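Local coordinates for malonyl CoA:acyl carrier protein malonyltransferase (Streptomyces coelicolor, PDB 1NM2), which probably transfers the malonyl group of malonyl-CoA to holo acyl carrier protein, a step that feeds fatty acid biosynthesis, at residues A209-A214 with L248-A253; H97-E101 with Y229-K233; V270-I274 with L310-H314. The contacts are given in a common frame with arbitrary orientation. Residues are numbered along the deposited sequence.

Contact 1: residues A209-A214 with L248-A253; sequences AVDKLA and LVGQVA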
loop_
_atom_site.group_PDB
_atom_site.type_symbol
_atom_site.label_atom_id
_atom_site.label_comp_id
_atom_site.label_asym_id
_atom_site.label_seq_id
_atom_site.Cartn_x
_atom_site.Cartn_y
_atom_site.Cartn_z
ATOM N N ALA A 209 12.579 2.290 12.426
ATOM C CA ALA A 209 12.207 1.321 11.397
ATOM C C ALA A 209 13.007 1.617 10.120
ATOM O O ALA A 209 13.324 0.713 9.348
ATOM C CB ALA A 209 10.698 1.391 11.117
ATOM N N VAL A 210 13.329 2.889 9.900
ATOM C CA VAL A 210 14.115 3.282 8.731
ATOM C C VAL A 210 15.501 2.649 8.840
ATOM O O VAL A 210 16.018 2.080 7.875
ATOM C CB VAL A 210 14.284 4.820 8.644
ATOM C CG1 VAL A 210 15.213 5.180 7.485
ATOM C CG2 VAL A 210 12.928 5.487 8.462
ATOM N N ASP A 211 16.099 2.747 10.025
ATOM C CA ASP A 211 17.427 2.184 10.244
ATOM C C ASP A 211 17.430 0.685 9.945
ATOM O O ASP A 211 18.289 0.194 9.210
ATOM C CB ASP A 211 17.889 2.415 11.686
ATOM C CG ASP A 211 17.901 3.885 12.073
ATOM O OD1 ASP A 211 18.219 4.742 11.216
ATOM O OD2 ASP A 211 17.606 4.183 13.251
ATOM N N LYS A 212 16.462 -0.036 10.504
ATOM C CA LYS A 212 16.364 -1.476 10.295
ATOM C C LYS A 212 16.050 -1.831 8.844
ATOM O O LYS A 212 16.626 -2.769 8.291
ATOM C CB LYS A 212 15.289 -2.071 11.211
ATOM C CG LYS A 212 15.561 -1.901 12.696
ATOM C CD LYS A 212 14.390 -2.420 13.526
ATOM C CE LYS A 212 14.612 -2.225 15.018
ATOM N NZ LYS A 212 15.779 -3.004 15.519
ATOM N N LEU A 213 15.136 -1.087 8.224
ATOM C CA LEU A 213 14.766 -1.354 6.841
ATOM C C LEU A 213 15.924 -1.046 5.891
ATOM O O LEU A 213 16.084 -1.711 4.864
ATOM C CB LEU A 213 13.531 -0.540 6.454
ATOM C CG LEU A 213 12.914 -0.878 5.094
ATOM C CD1 LEU A 213 12.589 -2.365 5.025
ATOM C CD2 LEU A 213 11.662 -0.037 4.882
ATOM N N ALA A 214 16.726 -0.037 6.230
ATOM C CA ALA A 214 17.882 0.327 5.410
ATOM C C ALA A 214 18.900 -0.813 5.401
ATOM O O ALA A 214 19.565 -1.044 4.391
ATOM C CB ALA A 214 18.535 1.598 5.941
ATOM N N LEU A 248 11.395 4.020 -0.767
ATOM C CA LEU A 248 10.654 2.964 -0.074
ATOM C C LEU A 248 11.095 2.882 1.388
ATOM O O LEU A 248 10.270 2.800 2.296
ATOM C CB LEU A 248 10.906 1.596 -0.729
ATOM C CG LEU A 248 10.319 1.264 -2.103
ATOM C CD1 LEU A 248 10.903 -0.058 -2.594
ATOM C CD2 LEU A 248 8.798 1.171 -2.009
ATOM N N VAL A 249 12.405 2.897 1.605
ATOM C CA VAL A 249 12.954 2.806 2.953
ATOM C C VAL A 249 12.550 3.999 3.819
ATOM O O VAL A 249 12.199 3.835 4.987
ATOM C CB VAL A 249 14.492 2.711 2.916
ATOM C CG1 VAL A 249 15.049 2.630 4.334
ATOM C CG2 VAL A 249 14.917 1.489 2.109
ATOM N N GLY A 250 12.597 5.191 3.235
ATOM C CA GLY A 250 12.236 6.394 3.965
ATOM C C GLY A 250 10.746 6.575 4.187
ATOM O O GLY A 250 10.347 7.155 5.197
ATOM N N GLN A 251 9.925 6.076 3.262
ATOM C CA GLN A 251 8.471 6.210 3.357
ATOM C C GLN A 251 7.823 5.659 4.622
ATOM O O GLN A 251 6.717 6.069 4.968
ATOM C CB GLN A 251 7.771 5.571 2.142
ATOM C CG GLN A 251 7.557 6.516 0.957
ATOM C CD GLN A 251 6.862 7.810 1.352
ATOM O OE1 GLN A 251 5.688 7.819 1.755
ATOM N NE2 GLN A 251 7.587 8.911 1.249
ATOM N N VAL A 252 8.479 4.733 5.313
ATOM C CA VAL A 252 7.875 4.192 6.529
ATOM C C VAL A 252 7.714 5.307 7.561
ATOM O O VAL A 252 6.897 5.195 8.481
ATOM C CB VAL A 252 8.721 3.045 7.150
ATOM C CG1 VAL A 252 8.930 1.931 6.123
ATOM C CG2 VAL A 252 10.046 3.581 7.658
ATOM N N ALA A 253 8.480 6.385 7.397
ATOM C CA ALA A 253 8.414 7.511 8.332
ATOM C C ALA A 253 7.947 8.828 7.707
ATOM O O ALA A 253 7.994 9.884 8.349
ATOM C CB ALA A 253 9.773 7.707 8.997
#

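Contact 2: residues H97-E101 with Y229-K233; sequences HSVGE and YVSNK. With ACY (acetic acid), chain D.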
loop_
_atom_site.group_PDB
_atom_site.type_symbol
_atom_site.label_atom_id
_atom_site.label_comp_id
_atom_site.label_asym_id
_atom_site.label_seq_id
_atom_site.Cartn_x
_atom_site.Cartn_y
_atom_site.Cartn_z
ATOM N N HIS A 97 -0.203 1.878 -2.430
ATOM C CA HIS A 97 -0.385 2.596 -1.176
ATOM C C HIS A 97 0.466 1.998 -0.054
ATOM O O HIS A 97 0.186 0.907 0.432
ATOM C CB HIS A 97 -1.869 2.584 -0.788
ATOM C CG HIS A 97 -2.251 3.675 0.165
ATOM N ND1 HIS A 97 -1.901 3.658 1.498
ATOM C CD2 HIS A 97 -2.921 4.834 -0.036
ATOM C CE1 HIS A 97 -2.342 4.761 2.078
ATOM N NE2 HIS A 97 -2.964 5.491 1.169
ATOM N N SER A 98 1.504 2.731 0.339
ATOM C CA SER A 98 2.426 2.316 1.396
ATOM C C SER A 98 3.091 0.973 1.077
ATOM O O SER A 98 4.051 0.929 0.311
ATOM C CB SER A 98 1.696 2.242 2.740
ATOM O OG SER A 98 2.633 2.215 3.806
ATOM N N VAL A 99 2.598 -0.117 1.658
ATOM C CA VAL A 99 3.184 -1.431 1.379
ATOM C C VAL A 99 3.011 -1.747 -0.106
ATOM O O VAL A 99 3.822 -2.460 -0.703
ATOM C CB VAL A 99 2.509 -2.572 2.193
ATOM C CG1 VAL A 99 2.519 -2.242 3.667
ATOM C CG2 VAL A 99 1.095 -2.801 1.704
ATOM N N GLY A 100 1.948 -1.209 -0.695
ATOM C CA GLY A 100 1.687 -1.441 -2.106
ATOM C C GLY A 100 2.792 -0.902 -2.997
ATOM O O GLY A 100 2.883 -1.269 -4.171
ATOM N N GLU A 101 3.633 -0.027 -2.449
ATOM C CA GLU A 101 4.742 0.543 -3.217
ATOM C C GLU A 101 5.799 -0.512 -3.504
ATOM O O GLU A 101 6.489 -0.451 -4.525
ATOM C CB GLU A 101 5.411 1.694 -2.462
ATOM C CG GLU A 101 4.555 2.928 -2.280
ATOM C CD GLU A 101 5.391 4.195 -2.311
ATOM O OE1 GLU A 101 5.329 4.914 -3.332
ATOM O OE2 GLU A 101 6.117 4.463 -1.326
ATOM N N TYR A 229 7.109 4.626 -12.655
ATOM C CA TYR A 229 6.851 4.337 -11.245
ATOM C C TYR A 229 6.505 5.628 -10.490
ATOM O O TYR A 229 7.339 6.525 -10.373
ATOM C CB TYR A 229 8.093 3.687 -10.625
ATOM C CG TYR A 229 7.928 3.291 -9.176
ATOM C CD1 TYR A 229 7.497 2.013 -8.825
ATOM C CD2 TYR A 229 8.171 4.210 -8.154
ATOM C CE1 TYR A 229 7.312 1.659 -7.488
ATOM C CE2 TYR A 229 7.985 3.869 -6.822
ATOM C CZ TYR A 229 7.556 2.595 -6.496
ATOM O OH TYR A 229 7.352 2.270 -5.177
ATOM N N VAL A 230 5.279 5.710 -9.977
ATOM C CA VAL A 230 4.817 6.891 -9.244
ATOM C C VAL A 230 4.982 6.674 -7.743
ATOM O O VAL A 230 4.464 5.700 -7.192
ATOM C CB VAL A 230 3.332 7.186 -9.561
ATOM C CG1 VAL A 230 2.872 8.440 -8.823
ATOM C CG2 VAL A 230 3.153 7.369 -11.062
ATOM N N SER A 231 5.678 7.602 -7.087
ATOM C CA SER A 231 5.973 7.510 -5.653
ATOM C C SER A 231 5.063 8.238 -4.654
ATOM O O SER A 231 4.637 9.374 -4.884
ATOM C CB SER A 231 7.428 7.950 -5.426
ATOM O OG SER A 231 7.724 8.145 -4.052
ATOM N N ASN A 232 4.805 7.564 -3.529
ATOM C CA ASN A 232 3.969 8.072 -2.433
ATOM C C ASN A 232 4.485 9.349 -1.778
ATOM O O ASN A 232 3.711 10.135 -1.239
ATOM C CB ASN A 232 3.858 7.029 -1.318
ATOM C CG ASN A 232 2.871 5.936 -1.624
ATOM O OD1 ASN A 232 2.649 5.057 -0.798
ATOM N ND2 ASN A 232 2.268 5.979 -2.808
ATOM N N LYS A 233 5.800 9.524 -1.782
ATOM C CA LYS A 233 6.417 10.687 -1.151
ATOM C C LYS A 233 5.880 12.025 -1.640
ATOM O O LYS A 233 5.507 12.885 -0.845
ATOM C CB LYS A 233 7.937 10.648 -1.368
ATOM C CG LYS A 233 8.669 11.951 -1.060
ATOM C CD LYS A 233 9.462 11.861 0.226
ATOM C CE LYS A 233 10.492 12.984 0.330
ATOM N NZ LYS A 233 9.873 14.335 0.274
HETATM C C ACY D . 1.723 0.907 6.459
HETATM O O ACY D . 1.313 -0.208 6.988
HETATM O OXT ACY D . 2.868 1.142 5.944
HETATM C CH3 ACY D . 0.680 2.013 6.479
HETATM O O HOH W 1 8.075 6.156 -2.359
HETATM O O HOH W 2 3.180 4.465 -5.209
#

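Contact 3: residues V270-I274 with L310-H314; sequences VTAII and LVAEH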
loop_
_atom_site.group_PDB
_atom_site.type_symbol
_atom_site.label_atom_id
_atom_site.label_comp_id
_atom_site.label_asym_id
_atom_site.label_seq_id
_atom_site.Cartn_x
_atom_site.Cartn_y
_atom_site.Cartn_z
ATOM N N VAL A 270 -4.319 9.058 -17.562
ATOM C CA VAL A 270 -4.858 7.745 -17.213
ATOM C C VAL A 270 -6.293 7.559 -17.719
ATOM O O VAL A 270 -7.131 8.450 -17.568
ATOM C CB VAL A 270 -4.832 7.544 -15.676
ATOM C CG1 VAL A 270 -5.663 8.630 -14.993
ATOM C CG2 VAL A 270 -5.347 6.154 -15.318
ATOM N N THR A 271 -6.570 6.405 -18.321
ATOM C CA THR A 271 -7.910 6.111 -18.830
ATOM C C THR A 271 -8.522 4.896 -18.132
ATOM O O THR A 271 -9.732 4.672 -18.198
ATOM C CB THR A 271 -7.903 5.854 -20.360
ATOM O OG1 THR A 271 -6.971 4.809 -20.670
ATOM C CG2 THR A 271 -7.525 7.133 -21.120
ATOM N N ALA A 272 -7.681 4.117 -17.458
ATOM C CA ALA A 272 -8.140 2.938 -16.737
ATOM C C ALA A 272 -7.180 2.577 -15.609
ATOM O O ALA A 272 -5.967 2.736 -15.740
ATOM C CB ALA A 272 -8.282 1.762 -17.693
ATOM N N ILE A 273 -7.739 2.098 -14.503
ATOM C CA ILE A 273 -6.954 1.682 -13.345
ATOM C C ILE A 273 -7.417 0.316 -12.858
ATOM O O ILE A 273 -8.613 0.085 -12.647
ATOM C CB ILE A 273 -7.094 2.664 -12.156
ATOM C CG1 ILE A 273 -6.434 4.001 -12.490
ATOM C CG2 ILE A 273 -6.455 2.062 -10.903
ATOM C CD1 ILE A 273 -6.578 5.040 -11.383
ATOM N N ILE A 274 -6.460 -0.587 -12.697
ATOM C CA ILE A 274 -6.735 -1.922 -12.198
ATOM C C ILE A 274 -5.975 -2.048 -10.882
ATOM O O ILE A 274 -4.772 -1.792 -10.826
ATOM C CB ILE A 274 -6.243 -3.012 -13.179
ATOM C CG1 ILE A 274 -7.094 -2.992 -14.449
ATOM C CG2 ILE A 274 -6.313 -4.384 -12.515
ATOM C CD1 ILE A 274 -6.648 -3.980 -15.505
ATOM N N LEU A 310 -10.130 -5.231 -20.077
ATOM C CA LEU A 310 -9.739 -3.865 -19.776
ATOM C C LEU A 310 -8.286 -3.641 -20.187
ATOM O O LEU A 310 -7.945 -2.603 -20.755
ATOM C CB LEU A 310 -9.918 -3.589 -18.284
ATOM C CG LEU A 310 -9.933 -2.118 -17.864
ATOM C CD1 LEU A 310 -10.981 -1.358 -18.677
ATOM C CD2 LEU A 310 -10.235 -2.023 -16.372
ATOM N N VAL A 311 -7.432 -4.618 -19.898
ATOM C CA VAL A 311 -6.028 -4.512 -20.265
ATOM C C VAL A 311 -5.911 -4.373 -21.781
ATOM O O VAL A 311 -5.292 -3.439 -22.280
ATOM C CB VAL A 311 -5.223 -5.754 -19.805
ATOM C CG1 VAL A 311 -3.828 -5.726 -20.398
ATOM C CG2 VAL A 311 -5.129 -5.777 -18.293
ATOM N N ALA A 312 -6.529 -5.297 -22.508
ATOM C CA ALA A 312 -6.485 -5.286 -23.964
ATOM C C ALA A 312 -6.863 -3.945 -24.601
ATOM O O ALA A 312 -6.188 -3.481 -25.520
ATOM C CB ALA A 312 -7.385 -6.391 -24.514
ATOM N N GLU A 313 -7.933 -3.318 -24.120
ATOM C CA GLU A 313 -8.369 -2.053 -24.703
ATOM C C GLU A 313 -7.648 -0.804 -24.197
ATOM O O GLU A 313 -7.896 0.295 -24.691
ATOM C CB GLU A 313 -9.878 -1.876 -24.519
ATOM C CG GLU A 313 -10.338 -1.787 -23.082
ATOM C CD GLU A 313 -11.790 -1.354 -22.966
ATOM O OE1 GLU A 313 -12.114 -0.240 -23.431
ATOM O OE2 GLU A 313 -12.606 -2.125 -22.410
ATOM N N HIS A 314 -6.753 -0.963 -23.229
ATOM C CA HIS A 314 -6.033 0.186 -22.691
ATOM C C HIS A 314 -4.513 0.075 -22.776
ATOM O O HIS A 314 -3.797 0.954 -22.301
ATOM C CB HIS A 314 -6.461 0.429 -21.243
ATOM C CG HIS A 314 -7.821 1.042 -21.114
ATOM N ND1 HIS A 314 -8.042 2.396 -21.247
ATOM C CD2 HIS A 314 -9.035 0.483 -20.892
ATOM C CE1 HIS A 314 -9.332 2.646 -21.111
ATOM N NE2 HIS A 314 -9.957 1.502 -20.895
#

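Contact 1: residues A209-A214 with L248-A253
Helix 207-217 lies here against the last turn of helix 241-251 and the loop that leaves it. The backbones come nearest where the CA atoms of Val210 and Val249 are 5.9 Å apart. Two compact valines meet there, Val210 CG1 and Val249 CG1 being 4.1 Å apart; Val249 CG1 also lies 3.7 Å from Val210 O, so methyl meets main chain directly. No hydrogen bond joins the segments. Val210 O is already the acceptor for Ala214 N (2.8 Å), and apolar contact does the rest. Val249 points its CG1 between Val210, Leu213 and Ala214, with Ala214 CB at 4.0 Å and Leu213 CB at 4.1 Å; the short alanine lets the helix surface dip to receive it. This is helix-to-helix packing, and helix 113-132 joins it by touching both Leu213 and Val252. Val252 lies near, without touching, the probable nucleophile elbow; Arg123 and Met127 meet its side chain and His202 is hydrogen-bonded to its backbone. Its two methyls serve different neighbours: CG2 meets Val210 CG2 at 3.5 Å and Ala209 CB at 4.1 Å, while CG1 meets Leu213 CD2 at 3.6 Å. Leucine suits position 213 because its longer chain also brings CD2 within 3.7 Å of Val249 CA. At the loop end, Ala253 CB lies 3.9 Å from Val210 CG2.

Contact 2: residues H97-E101 with Y229-K233
Glu101 extends its side chain from the first turn of helix 100-107 over Asn232, its CD coming within 3.1 Å of Asn232 CG. The carboxylate is buried, yet well supplied with donors: OE1 accepts from Asn232 N at 2.7 Å, and OE2 from water 1 at 2.8 Å, which in turn lies 2.6 Å from Ser231 OG. Water 2 sits between Glu101 OE1 (2.9 Å) and Val230 O (2.7 Å). Tyr229 OH donates to Glu101 O at 2.9 Å, a reach that suits a long, rigid tyrosine. The Asn232 side chain in turn engages the turn, its OD1 accepting from Ser98 N at 2.8 Å while its ND2 binds Gly96 O, so a single amide bridges both sides of His97. The turn, type II' from His97 to Gly100, holds Ser98 at phi 58° and psi -100°, the strained conformation expected of a nucleophile elbow (GxSxG). A CB on Gly100 would lie only 2.7 Å from His97 N, which explains a residue without one. Ser98 OG makes a very short 2.4 Å hydrogen bond to OXT of an acetate that mimics a malonyl group, and also bonds to His202 and Arg123. Glu101 and Asn232 thus hold each other's segments: a backbone NH and water donors meet the buried carboxylate, and a neutral amide meets the elbow's peptide groups.

Contact 3: residues V270-I274 with L310-H314
His314, in the last part of helix 304-314, turns its ring edge to Thr271 and one ring face to Ala272. With chi1 at -75° and chi2 at -82°, ND1 comes 2.7 Å from Thr271 OG1 in a hydrogen bond whose donor may be either residue. Thr271 takes the p rotamer, which swings OG1 toward the helix; the same oxygen is hydrogen-bonded to Met2 N, and threonine is well suited to serve two such partners. The methyl of Ala272 stands almost exactly above the imidazole, its CB 3.4 Å from the ring centroid and 5° off the normal, a CH-pi contact. Alanine suits the spot because a larger side chain would run into the ring. Farther along the strand, Ile274 adopts m, t, an extended form that carries CD1 to Val311 CG2 (3.6 Å), while its CG1 lies 3.8 Å from Leu310 CD2. Leu310, in its t, p rotamer, lies over the strand and brings CG within 4.2 Å of Ala272 CB, so it fills the space between Ala272 and Ile274. Ile273, between them in sequence, points away and touches Phe265 of helix 258-267 and Leu290, on the other face of the sheet. The axes of strand 272-274 and helix 310-314 approach to 9.6 Å at 145°, so the helix runs roughly antiparallel to the strand. A strand of a parallel sheet with helices packed on both faces is typical of the layered alpha/beta hydrolase-like core of this enzyme.

In the fold
From the N terminus, the chain first meets segment 97-101, after strand 93-96; 127 residues, among them strands of the mixed sheet, intervene before 229-233 closes contact 2. Inside that long loop segment 209-214 opens contact 1, which closes only at 248-253, so the two cross. Contact 1 joins helices 207-217 and 241-251, contact 2 joins the elbow to the loop after strand 228-229, and they meet where Leu248 and Gln251 touch Glu101. Contact 3 follows in series, joining the parallel sheet's strand 272-275 to the C-terminal helix. It touches neither of the others: its centre is about 20 Å from that of contact 2 and about 32 Å from that of contact 1.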